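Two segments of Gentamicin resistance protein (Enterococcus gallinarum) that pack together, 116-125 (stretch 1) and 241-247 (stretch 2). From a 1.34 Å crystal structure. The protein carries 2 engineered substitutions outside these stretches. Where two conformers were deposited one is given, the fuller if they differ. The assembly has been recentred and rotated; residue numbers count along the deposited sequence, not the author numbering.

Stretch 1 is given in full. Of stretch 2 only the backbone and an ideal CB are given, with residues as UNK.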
# COMPACT_ATOMS: atom_id res chain seq x y z
N LEU A 116 14.57 2.91 -0.44
CA LEU A 116 13.35 2.42 -1.06
C LEU A 116 13.65 1.70 -2.37
O LEU A 116 13.05 0.66 -2.66
CB LEU A 116 12.38 3.58 -1.29
CG LEU A 116 11.63 4.03 -0.05
CD1 LEU A 116 10.87 5.30 -0.34
CD2 LEU A 116 10.67 2.94 0.42
N ALA A 117 14.59 2.22 -3.16
CA ALA A 117 15.00 1.51 -4.37
C ALA A 117 15.52 0.11 -4.03
O ALA A 117 15.17 -0.87 -4.70
CB ALA A 117 16.09 2.30 -5.10
N GLU A 118 16.32 0.01 -2.97
CA GLU A 118 16.86 -1.29 -2.57
C GLU A 118 15.75 -2.23 -2.10
O GLU A 118 15.76 -3.42 -2.44
CB GLU A 118 17.90 -1.09 -1.47
CG GLU A 118 18.47 -2.36 -0.88
CD GLU A 118 19.50 -2.08 0.20
OE1 GLU A 118 19.15 -1.43 1.21
OE2 GLU A 118 20.67 -2.50 0.03
N PHE A 119 14.79 -1.71 -1.34
CA PHE A 119 13.66 -2.52 -0.89
C PHE A 119 12.86 -3.05 -2.07
O PHE A 119 12.52 -4.24 -2.13
CB PHE A 119 12.78 -1.68 0.04
CG PHE A 119 11.50 -2.36 0.44
CD1 PHE A 119 11.49 -3.36 1.40
CD2 PHE A 119 10.29 -1.98 -0.13
CE1 PHE A 119 10.31 -3.97 1.78
CE2 PHE A 119 9.11 -2.60 0.24
CZ PHE A 119 9.12 -3.59 1.20
N MET A 120 12.57 -2.19 -3.04
CA MET A 120 11.82 -2.61 -4.22
C MET A 120 12.61 -3.64 -5.02
O MET A 120 12.04 -4.61 -5.53
CB MET A 120 11.46 -1.39 -5.07
CG MET A 120 10.53 -0.43 -4.35
SD MET A 120 10.28 1.17 -5.17
CE MET A 120 8.89 0.82 -6.23
N ASN A 121 13.88 -3.39 -5.15
CA ASN A 121 14.74 -4.39 -5.72
C ASN A 121 14.75 -5.88 -5.08
O ASN A 121 14.68 -6.96 -5.67
CB ASN A 121 16.18 -3.91 -5.85
CG ASN A 121 16.39 -2.96 -6.99
OD1 ASN A 121 15.55 -2.72 -7.82
ND2 ASN A 121 17.56 -2.43 -7.02
N GLU A 122 14.71 -5.78 -3.74
CA GLU A 122 14.63 -7.03 -3.00
C GLU A 122 13.31 -7.73 -3.23
O GLU A 122 13.28 -8.95 -3.43
CB GLU A 122 14.88 -6.76 -1.52
CG GLU A 122 16.32 -6.36 -1.23
CD GLU A 122 16.51 -5.60 0.08
OE1 GLU A 122 17.67 -5.35 0.45
OE2 GLU A 122 15.50 -5.24 0.72
N LEU A 123 12.20 -6.99 -3.26
CA LEU A 123 10.91 -7.61 -3.58
C LEU A 123 10.95 -8.21 -4.98
O LEU A 123 10.48 -9.33 -5.20
CB LEU A 123 9.77 -6.60 -3.46
CG LEU A 123 9.47 -6.08 -2.05
CD1 LEU A 123 8.17 -5.27 -2.07
CD2 LEU A 123 9.38 -7.21 -1.05
N SER A 124 11.53 -7.48 -5.93
CA SER A 124 11.59 -7.96 -7.30
C SER A 124 12.51 -9.16 -7.47
O SER A 124 12.40 -9.85 -8.49
CB SER A 124 12.04 -6.84 -8.24
OG SER A 124 10.99 -5.92 -8.46
N ALA A 125 13.40 -9.41 -6.52
CA ALA A 125 14.26 -10.59 -6.54
C ALA A 125 13.66 -11.77 -5.79
O ALA A 125 14.21 -12.88 -5.88
CB ALA A 125 15.63 -10.24 -5.95
N UNK A 241 13.93 9.99 -8.37
CA UNK A 241 15.16 9.61 -7.67
C UNK A 241 15.17 8.12 -7.36
O UNK A 241 16.20 7.46 -7.52
CB UNK A 241 15.31 10.42 -6.38
N UNK A 242 14.05 7.58 -6.89
CA UNK A 242 13.96 6.14 -6.65
C UNK A 242 14.17 5.38 -7.96
O UNK A 242 14.94 4.41 -8.02
CB UNK A 242 12.61 5.78 -6.03
N UNK A 243 13.50 5.82 -9.03
CA UNK A 243 13.63 5.16 -10.32
C UNK A 243 15.08 5.16 -10.80
O UNK A 243 15.56 4.16 -11.34
CB UNK A 243 12.73 5.84 -11.35
N UNK A 244 15.79 6.27 -10.60
CA UNK A 244 17.17 6.33 -11.04
C UNK A 244 18.03 5.33 -10.27
O UNK A 244 18.82 4.59 -10.87
CB UNK A 244 17.72 7.75 -10.87
N UNK A 245 17.87 5.28 -8.95
CA UNK A 245 18.66 4.33 -8.17
C UNK A 245 18.34 2.89 -8.55
O UNK A 245 19.20 2.01 -8.46
CB UNK A 245 18.42 4.54 -6.67
N UNK A 246 17.12 2.64 -8.99
CA UNK A 246 16.76 1.30 -9.46
C UNK A 246 17.23 1.02 -10.87
O UNK A 246 17.14 -0.14 -11.31
CB UNK A 246 15.24 1.11 -9.39
N UNK A 247 17.74 2.01 -11.59
CA UNK A 247 18.22 1.76 -12.93
C UNK A 247 17.12 1.64 -13.95
O UNK A 247 17.30 1.00 -14.99
CB UNK A 247 19.07 0.49 -12.95

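The two helices approach to 8.7 Å between axes and cross at -56°, and the tightest backbone pairing puts the CA of Ala117 5.3 Å from the CA at position 242. The side chain of stretch 1 at that point is the single methyl of Ala117, with Leu116 and Met120 to hand.

Position 241 has no atom of stretch 1 within 5.5 Å of its ideal CB. Nothing visible restrains the choice beyond a helical backbone, so many helix-tolerant side chains would do. It is Gln241, and it makes no contact here.

At position 242 the CA-to-CB bond points toward stretch 1. The ideal CB lies 5.0 Å from Ala117 N, 5.2 Å from Leu116 CB and 5.2 Å from Met120 SD, a shallow apolar surface that asks for a compact or medium aliphatic group: valine, isoleucine, leucine, perhaps alanine with some loss of contact. The residue is Val242, with chi1 at t. Its CG1 meets Met120 SD at 3.9 Å and Ala117 CB at 4.1 Å, and its CG2 lies 4.4 Å from Leu116 CB; the side chain thus touches Leu116, Ala117 and Met120.

Positions 243 and 244 both point away, and neither ideal CB has a neighbour in stretch 1. This contact leaves them undetermined; they are Met243 and Ala244.

Position 245 again points toward stretch 1, and its ideal CB is already 3.6 Å from Ala117 CB. The first carbon therefore makes the contact by itself. Alanine would suffice, and a longer side chain would suit if it turned aside after CB. Tyr245 does so: its CB packs on Ala117 CB at 3.6 Å, then chi1 of -85° (m) turns the ring out of the contact, and its hydroxyl is hydrogen-bonded elsewhere in the structure.

Position 246 leaves its backbone sideways, with the ideal CB 4.5 Å from Ala117 CB and 4.2 Å from Asn121 OD1. Farther along the helix lie Met120 and the hydroxyl of Ser124. A long side chain with an apolar stem and a polar end fits this path; lysine, glutamine or arginine are all plausible, and the carbonyl oxygen favours a donor. The residue is Arg246, which supplies the most covered area on either stretch. Its CG rests 3.4 Å from Ala117 CB, and its NE donates a nearly straight hydrogen bond to Asn121 OD1 at 3.1 Å. The side chain settles as a knob among Ala117, Met120, Asn121 and Ser124. Met120 CB lies over one face of the guanidinium, whereas Asn121 OD1 and Ser124 OG lie at its edge, with Ser124 OG 3.3 Å from NH2.

Position 247 has phi/psi of 77/24 and lies just past the helix, closing it with a Schellman motif. Positive phi by itself favours glycine, though asparagine can also tolerate it. Gly247 is the deposited residue; it suits the positive phi and makes no contact with stretch 1.

Stretch 2, residues 241-247: QVMAYRG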
# COMPACT_ATOMS: atom_id res chain seq x y z
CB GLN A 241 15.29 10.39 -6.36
CG GLN A 241 15.56 11.88 -6.46
CD GLN A 241 15.70 12.51 -5.08
OE1 GLN A 241 14.73 13.02 -4.52
NE2 GLN A 241 16.91 12.46 -4.53
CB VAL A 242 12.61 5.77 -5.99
CG1 VAL A 242 12.53 4.27 -5.79
CG2 VAL A 242 12.44 6.50 -4.64
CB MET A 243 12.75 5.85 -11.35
CG MET A 243 11.27 5.64 -11.09
SD MET A 243 10.26 6.65 -12.18
CE MET A 243 8.65 5.93 -11.80
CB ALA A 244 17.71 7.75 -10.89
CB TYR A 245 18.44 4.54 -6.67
CG TYR A 245 19.32 5.60 -6.05
CD1 TYR A 245 20.69 5.60 -6.27
CD2 TYR A 245 18.79 6.58 -5.21
CE1 TYR A 245 21.51 6.56 -5.69
CE2 TYR A 245 19.59 7.54 -4.62
CZ TYR A 245 20.96 7.52 -4.86
OH TYR A 245 21.77 8.47 -4.27
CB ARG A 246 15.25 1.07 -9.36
CG ARG A 246 14.77 0.97 -7.94
CD ARG A 246 13.33 0.54 -7.84
NE ARG A 246 13.13 -0.87 -8.17
CZ ARG A 246 11.95 -1.41 -8.44
NH1 ARG A 246 10.87 -0.63 -8.42
NH2 ARG A 246 11.83 -2.70 -8.71
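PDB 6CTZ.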